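ABC-type branched-chain amino acid transport systems periplasmic component-like protein (PDB 4N03) probably binds fatty acids as the substrate-binding component of an ABC transporter, and carries palmitic acid in the crystal. Local coordinates at residues V112-K116 with T133-G137; E120-T126 with S138-Q142. All coordinates share one frame; numbering follows the deposited sequence.

Contact 1: V112-K116 with T133-G137; sequences VSAVK and TALLG
A134 meets S113 through its methyl group and through a bridging water. Its methyl carbon CB stands 4.2 Å from S113 OG, while its carbonyl O accepts from a water at 3.0 Å that is also hydrogen-bonded to S113 OG, 2.9 Å away. K116 comes to the same carbonyl with carbon rather than with its ammonium group: the chain runs out fully extended, CG anti to the backbone N (chi1 -171°), until CE lies 3.4 Å from A134 O, and only then bends to turn NZ aside. This holds for the conformer described, K116 having been modelled in two.

L135 supplies the apolar part. Its side chain crosses that of V112 at about a right angle, the leucine fork riding on the valine: L135 CD2 lies 3.6 Å from V112 CG1, and L135 CD1 3.9 Å from V112 CB. L135 CD2 also lies 3.9 Å from S113 N. The helix so covered, 109-122, is the connection of a beta-alpha-beta crossover between the parallel strands 103-107 and 126-129, and V112 also touches F106 on the first of them. Palmitic acid is about 7 Å from the side chain of L135.

L136 points its CB away from the helix, yet its carbonyl O passes loosely by K116 CE. Its N-H returns to T133 O, closing the 3-10 turn. G137 then leaves at a positive phi of 88°, a backbone shape that suits glycine because it has no CB to press against L136 O, and its backbone is hydrogen-bonded to that of F362.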
ATOM      1  N   VAL A 112      -4.272  -5.940  -9.743  1.00 10.89           N
ATOM      2  CA  VAL A 112      -3.299  -7.011  -9.732  1.00 10.87           C
ATOM      3  C   VAL A 112      -4.037  -8.390  -9.734  1.00 10.85           C
ATOM      4  O   VAL A 112      -3.570  -9.287 -10.418  1.00 11.73           O
ATOM      5  CB  VAL A 112      -2.334  -6.917  -8.547  1.00  9.99           C
ATOM      6  CG1 VAL A 112      -1.264  -7.986  -8.659  1.00 11.56           C
ATOM      7  CG2 VAL A 112      -1.646  -5.584  -8.513  1.00 10.84           C
ATOM      8  N   SER A 113      -5.159  -8.509  -9.048  1.00 11.12           N
ATOM      9  CA  SER A 113      -5.937  -9.779  -9.081  1.00 12.96           C
ATOM     10  C   SER A 113      -6.269 -10.156 -10.491  1.00 12.27           C
ATOM     11  O   SER A 113      -6.242 -11.364 -10.821  1.00 13.85           O
ATOM     12  CB  SER A 113      -7.233  -9.669  -8.240  1.00 13.84           C
ATOM     13  OG  SER A 113      -6.871  -9.800  -6.922  1.00 16.81           O
ATOM     14  N   ALA A 114      -6.610  -9.181 -11.334  1.00 12.29           N
ATOM     15  CA  ALA A 114      -7.048  -9.472 -12.689  1.00 13.53           C
ATOM     16  C   ALA A 114      -5.939 -10.065 -13.544  1.00 13.31           C
ATOM     17  O   ALA A 114      -6.218 -10.709 -14.553  1.00 16.09           O
ATOM     18  CB  ALA A 114      -7.618  -8.249 -13.348  1.00 14.18           C
ATOM     19  N   VAL A 115      -4.688  -9.849 -13.160  1.00 12.07           N
ATOM     20  CA  VAL A 115      -3.541 -10.340 -13.939  1.00 12.16           C
ATOM     21  C   VAL A 115      -2.706 -11.348 -13.171  1.00 11.54           C
ATOM     22  O   VAL A 115      -1.671 -11.764 -13.622  1.00 12.24           O
ATOM     23  CB  VAL A 115      -2.646  -9.193 -14.460  1.00 13.69           C
ATOM     24  CG1 VAL A 115      -3.391  -8.372 -15.481  1.00 16.20           C
ATOM     25  CG2 VAL A 115      -2.130  -8.337 -13.352  1.00 13.49           C
ATOM     26  N   LYS A 116      -3.250 -11.855 -12.058  1.00 12.39           N
ATOM     27  CA  LYS A 116      -2.515 -12.786 -11.206  0.60 14.22           C
ATOM     28  C   LYS A 116      -2.106 -14.050 -11.979  1.00 12.17           C
ATOM     29  O   LYS A 116      -0.997 -14.540 -11.875  1.00 12.50           O
ATOM     30  CB  LYS A 116      -3.305 -13.043  -9.934  0.60 17.17           C
ATOM     31  CG  LYS A 116      -2.574 -13.812  -8.899  0.60 18.15           C
ATOM     32  CD  LYS A 116      -3.433 -13.908  -7.649  0.60 20.45           C
ATOM     33  CE  LYS A 116      -2.719 -14.716  -6.594  0.60 20.15           C
ATOM     34  NZ  LYS A 116      -2.815 -16.161  -6.931  0.60 16.27           N
ATOM     35  N   THR A 133      -5.198 -10.013   0.942  1.00  9.40           N
ATOM     36  CA  THR A 133      -4.757 -11.391   1.071  1.00  9.44           C
ATOM     37  C   THR A 133      -4.948 -12.155  -0.234  1.00  8.79           C
ATOM     38  O   THR A 133      -4.309 -13.197  -0.421  1.00  9.08           O
ATOM     39  CB  THR A 133      -5.526 -12.094   2.186  1.00  9.47           C
ATOM     40  OG1 THR A 133      -6.934 -11.939   1.967  1.00  9.53           O
ATOM     41  CG2 THR A 133      -5.176 -11.488   3.513  1.00  8.90           C
ATOM     42  N   ALA A 134      -5.750 -11.626  -1.157  1.00  8.73           N
ATOM     43  CA  ALA A 134      -5.915 -12.276  -2.424  1.00  9.83           C
ATOM     44  C   ALA A 134      -4.642 -12.324  -3.243  1.00  8.94           C
ATOM     45  O   ALA A 134      -4.567 -13.042  -4.217  1.00 11.38           O
ATOM     46  CB  ALA A 134      -7.063 -11.654  -3.189  1.00 11.30           C
ATOM     47  N   LEU A 135      -3.624 -11.526  -2.869  1.00  9.25           N
ATOM     48  CA  LEU A 135      -2.334 -11.496  -3.544  1.00  9.59           C
ATOM     49  C   LEU A 135      -1.253 -12.302  -2.851  1.00  9.96           C
ATOM     50  O   LEU A 135      -0.159 -12.404  -3.391  1.00 10.85           O
ATOM     51  CB  LEU A 135      -1.892 -10.055  -3.805  1.00  9.67           C
ATOM     52  CG  LEU A 135      -2.853  -9.270  -4.697  1.00 10.72           C
ATOM     53  CD1 LEU A 135      -2.445  -7.825  -4.784  1.00 11.66           C
ATOM     54  CD2 LEU A 135      -3.026  -9.890  -6.093  1.00 12.63           C
ATOM     55  N   LEU A 136      -1.548 -12.867  -1.671  1.00  9.65           N
ATOM     56  CA  LEU A 136      -0.664 -13.838  -1.067  1.00  9.77           C
ATOM     57  C   LEU A 136      -0.721 -15.139  -1.844  1.00  9.85           C
ATOM     58  O   LEU A 136      -1.661 -15.378  -2.625  1.00 11.24           O
ATOM     59  CB  LEU A 136      -1.034 -14.086   0.400  1.00  9.76           C
ATOM     60  CG  LEU A 136      -0.833 -12.894   1.344  1.00  9.93           C
ATOM     61  CD1 LEU A 136      -1.300 -13.330   2.728  1.00 11.64           C
ATOM     62  CD2 LEU A 136       0.629 -12.446   1.389  1.00 10.64           C
ATOM     63  N   GLY A 137       0.276 -15.973  -1.640  1.00 10.13           N
ATOM     64  CA  GLY A 137       0.302 -17.303  -2.258  1.00 11.35           C
ATOM     65  C   GLY A 137       0.914 -17.361  -3.617  1.00 11.34           C
ATOM     66  O   GLY A 137       0.847 -18.381  -4.302  1.00 13.57           O
TER
HETATM   67  O   HOH W   1      -6.458 -12.601  -6.554  1.00 19.89           O

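Contact 2: E120-T126 with S138-Q142; sequences ESDKMFT and SKYIQ
T126 and the backbone of Y140-Q142 pair as in a parallel sheet, by a single bridge: T126 N donates to Y140 O at 2.9 Å and Q142 N to T126 O at 3.0 Å. F125 CA and I141 CA add CH···O contacts to the same two carbonyls.

The polar side chains meet at S138, whose OG, anti to its backbone N (chi1 170°), donates to E120 OE1 at 2.9 Å on the syn side, 23° out of the carboxylate plane. The same OG accepts from Y140 N in an ST turn, so it is gripped twice. A water links E120 OE2 to K139 N.

Aromatic packing centres on Y140. K123 leaves the helix at positive phi in a Schellman motif, which sets its CA over the centre of the ring, a CH-pi contact of 3.5 Å to the centroid. Its side chain continues alongside, with CG 3.3 Å from Y140 OH. K139 CB takes the opposite face near the rim, and the E120 carboxylate stands at the ring edge, turned 67° from its plane.

Around this join, I119 of helix 109-122 touches Y140 and I141, I340 of helix 336-343 touches F125 and Y140, and F106 of strand 103-107 touches T126.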
ATOM      1  N   GLU A 120       1.768 -15.219 -12.853  1.00 12.21           N
ATOM      2  CA  GLU A 120       2.326 -16.519 -12.487  1.00 13.26           C
ATOM      3  C   GLU A 120       2.938 -17.221 -13.723  1.00 13.66           C
ATOM      4  O   GLU A 120       4.056 -17.755 -13.670  1.00 15.27           O
ATOM      5  CB  GLU A 120       1.262 -17.399 -11.856  1.00 14.82           C
ATOM      6  CG  GLU A 120       1.821 -18.689 -11.277  1.00 20.16           C
ATOM      7  CD  GLU A 120       2.524 -18.448  -9.907  1.00 24.14           C
ATOM      8  OE1 GLU A 120       2.090 -17.531  -9.145  1.00 37.39           O
ATOM      9  OE2 GLU A 120       3.476 -19.163  -9.585  1.00 40.26           O
ATOM     10  N   SER A 121       2.208 -17.173 -14.835  1.00 12.54           N
ATOM     11  CA  SER A 121       2.661 -17.815 -16.051  0.60 15.54           C
ATOM     12  C   SER A 121       3.924 -17.176 -16.578  1.00 13.65           C
ATOM     13  O   SER A 121       4.835 -17.830 -17.066  1.00 15.69           O
ATOM     14  CB  SER A 121       1.557 -17.751 -17.102  0.60 17.20           C
ATOM     15  OG  SER A 121       1.961 -18.406 -18.291  0.60 19.76           O
ATOM     16  N   ASP A 122       3.985 -15.858 -16.467  1.00 13.11           N
ATOM     17  CA  ASP A 122       5.097 -15.040 -16.977  1.00 12.85           C
ATOM     18  C   ASP A 122       6.286 -15.010 -16.019  1.00 13.37           C
ATOM     19  O   ASP A 122       7.363 -14.554 -16.379  1.00 14.14           O
ATOM     20  CB  ASP A 122       4.615 -13.618 -17.257  1.00 12.95           C
ATOM     21  CG  ASP A 122       3.712 -13.518 -18.449  1.00 15.07           C
ATOM     22  OD1 ASP A 122       3.730 -14.426 -19.325  1.00 18.84           O
ATOM     23  OD2 ASP A 122       3.014 -12.510 -18.539  1.00 16.28           O
ATOM     24  N   LYS A 123       6.119 -15.481 -14.791  1.00 12.22           N
ATOM     25  CA  LYS A 123       7.123 -15.386 -13.733  1.00 12.25           C
ATOM     26  C   LYS A 123       7.518 -13.926 -13.469  1.00 12.24           C
ATOM     27  O   LYS A 123       8.684 -13.604 -13.224  1.00 13.06           O
ATOM     28  CB  LYS A 123       8.350 -16.248 -14.052  1.00 15.35           C
ATOM     29  CG  LYS A 123       8.009 -17.727 -14.228  1.00 18.12           C
ATOM     30  CD  LYS A 123       9.243 -18.558 -14.517  1.00 24.36           C
ATOM     31  CE  LYS A 123       9.057 -20.037 -14.224  1.00 31.51           C
ATOM     32  NZ  LYS A 123       7.822 -20.676 -14.754  1.00 36.65           N
HETATM   33  N   MSE A 124       6.532 -13.048 -13.451  1.00 11.49           N
HETATM   34  CA  MSE A 124       6.768 -11.594 -13.374  1.00 11.45           C
HETATM   35  C   MSE A 124       6.834 -11.157 -11.939  1.00 11.01           C
HETATM   36  O   MSE A 124       5.815 -11.105 -11.261  1.00 11.89           O
HETATM   37  CB  MSE A 124       5.594 -10.891 -14.071  1.00 11.94           C
HETATM   38  CG  MSE A 124       5.765  -9.349 -14.135  1.00 12.01           C
HETATM   39 SE   MSE A 124       7.156  -8.802 -15.362  0.65 12.30          SE
HETATM   40  CE  MSE A 124       5.955  -8.742 -16.944  1.00 15.58           C
ATOM     41  N   PHE A 125       8.027 -10.768 -11.471  1.00 10.86           N
ATOM     42  CA  PHE A 125       8.136 -10.220 -10.138  1.00 10.68           C
ATOM     43  C   PHE A 125       7.374  -8.941 -10.056  1.00 10.35           C
ATOM     44  O   PHE A 125       7.662  -8.006 -10.821  1.00 11.15           O
ATOM     45  CB  PHE A 125       9.630 -10.013  -9.776  1.00 10.94           C
ATOM     46  CG  PHE A 125       9.891  -9.448  -8.413  1.00 11.18           C
ATOM     47  CD1 PHE A 125       9.074  -9.731  -7.325  1.00 11.83           C
ATOM     48  CD2 PHE A 125      10.991  -8.601  -8.204  1.00 12.14           C
ATOM     49  CE1 PHE A 125       9.333  -9.198  -6.082  1.00 12.31           C
ATOM     50  CE2 PHE A 125      11.245  -8.120  -6.936  1.00 13.38           C
ATOM     51  CZ  PHE A 125      10.419  -8.377  -5.885  1.00 13.14           C
ATOM     52  N   THR A 126       6.390  -8.848  -9.180  1.00  9.84           N
ATOM     53  CA  THR A 126       5.460  -7.767  -9.061  1.00  9.54           C
ATOM     54  C   THR A 126       5.408  -7.312  -7.627  1.00 10.52           C
ATOM     55  O   THR A 126       5.186  -8.159  -6.745  1.00 10.93           O
ATOM     56  CB  THR A 126       4.082  -8.226  -9.570  1.00 10.58           C
ATOM     57  OG1 THR A 126       4.170  -8.692 -10.906  1.00 11.20           O
ATOM     58  CG2 THR A 126       3.099  -7.124  -9.517  1.00 11.34           C
ATOM     59  N   SER A 138       1.563 -16.286  -4.049  1.00 12.26           N
ATOM     60  CA  SER A 138       2.274 -16.309  -5.338  1.00 15.61           C
ATOM     61  C   SER A 138       3.726 -16.020  -5.147  1.00 13.30           C
ATOM     62  O   SER A 138       4.082 -14.937  -4.637  1.00 13.96           O
ATOM     63  CB  SER A 138       1.762 -15.256  -6.284  1.00 18.44           C
ATOM     64  OG  SER A 138       2.693 -15.241  -7.399  1.00 21.63           O
ATOM     65  N   LYS A 139       4.617 -16.896  -5.599  1.00 14.87           N
ATOM     66  CA  LYS A 139       6.056 -16.674  -5.481  0.60 13.85           C
ATOM     67  C   LYS A 139       6.438 -15.325  -6.086  1.00 11.80           C
ATOM     68  O   LYS A 139       7.370 -14.711  -5.596  1.00 13.51           O
ATOM     69  CB  LYS A 139       6.875 -17.803  -6.178  0.60 17.60           C
ATOM     70  CG  LYS A 139       8.381 -17.813  -5.872  0.60 16.56           C
ATOM     71  CD  LYS A 139       9.173 -18.864  -6.669  0.60 15.13           C
ATOM     72  CE  LYS A 139      10.678 -18.636  -6.518  0.60 17.29           C
ATOM     73  NZ  LYS A 139      11.465 -19.669  -7.246  0.60 18.59           N
ATOM     74  N   TYR A 140       5.750 -14.954  -7.151  1.00 11.12           N
ATOM     75  CA  TYR A 140       6.164 -13.800  -7.944  1.00 10.34           C
ATOM     76  C   TYR A 140       5.612 -12.491  -7.463  1.00 10.64           C
ATOM     77  O   TYR A 140       6.069 -11.429  -7.945  1.00 12.38           O
ATOM     78  CB  TYR A 140       5.822 -14.043  -9.407  1.00 12.57           C
ATOM     79  CG  TYR A 140       6.539 -15.224  -9.917  1.00 13.34           C
ATOM     80  CD1 TYR A 140       7.872 -15.143 -10.219  1.00 16.77           C
ATOM     81  CD2 TYR A 140       5.927 -16.465 -10.012  1.00 15.53           C
ATOM     82  CE1 TYR A 140       8.591 -16.220 -10.650  1.00 21.50           C
ATOM     83  CE2 TYR A 140       6.694 -17.589 -10.422  1.00 17.81           C
ATOM     84  CZ  TYR A 140       8.035 -17.414 -10.709  1.00 20.10           C
ATOM     85  OH  TYR A 140       8.840 -18.448 -11.158  1.00 29.49           O
ATOM     86  N   ILE A 141       4.675 -12.484  -6.523  1.00 10.05           N
ATOM     87  CA  ILE A 141       4.070 -11.254  -6.025  1.00 10.08           C
ATOM     88  C   ILE A 141       4.522 -11.017  -4.618  1.00  9.87           C
ATOM     89  O   ILE A 141       4.319 -11.885  -3.765  1.00 10.39           O
ATOM     90  CB  ILE A 141       2.544 -11.281  -6.109  1.00 10.98           C
ATOM     91  CG1 ILE A 141       2.093 -11.529  -7.550  1.00 11.54           C
ATOM     92  CG2 ILE A 141       1.996  -9.981  -5.545  1.00 11.05           C
ATOM     93  CD1 ILE A 141       0.592 -11.717  -7.702  1.00 12.66           C
ATOM     94  N   GLN A 142       5.198  -9.900  -4.350  1.00 10.36           N
ATOM     95  CA  GLN A 142       5.518  -9.543  -2.971  1.00  9.84           C
ATOM     96  C   GLN A 142       4.517  -8.584  -2.420  1.00  9.57           C
ATOM     97  O   GLN A 142       4.538  -7.391  -2.768  1.00 10.82           O
ATOM     98  CB  GLN A 142       6.901  -8.908  -2.889  1.00 10.08           C
ATOM     99  CG  GLN A 142       7.265  -8.489  -1.468  1.00 10.65           C
ATOM    100  CD  GLN A 142       7.336  -9.738  -0.582  1.00 10.66           C
ATOM    101  OE1 GLN A 142       8.130 -10.632  -0.853  1.00 12.91           O
ATOM    102  NE2 GLN A 142       6.545  -9.782   0.465  1.00 10.59           N
TER
HETATM  103  O   HOH W   2       3.835 -18.934  -6.956  1.00 57.49           O

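From the N terminus, helix 109-122 comes first and serves both contacts, 112-116 in contact 1 and 120-126, which runs on into strand 126-129, in contact 2. The chain then returns through 133-137 and 138-142 in the same order, so the two contacts cross rather than nest. Contact 1 closes a loop of 16 residues against the side of the helix; contact 2 closes one of 11 at the edge strand of the parallel sheet, whose helix-linked strands are in keeping with the Rossmann-like lobe of type I periplasmic binding proteins. I141 joins them: its CD1 lies 4.0 Å from K116 CG and its CG2 3.9 Å from L135 O.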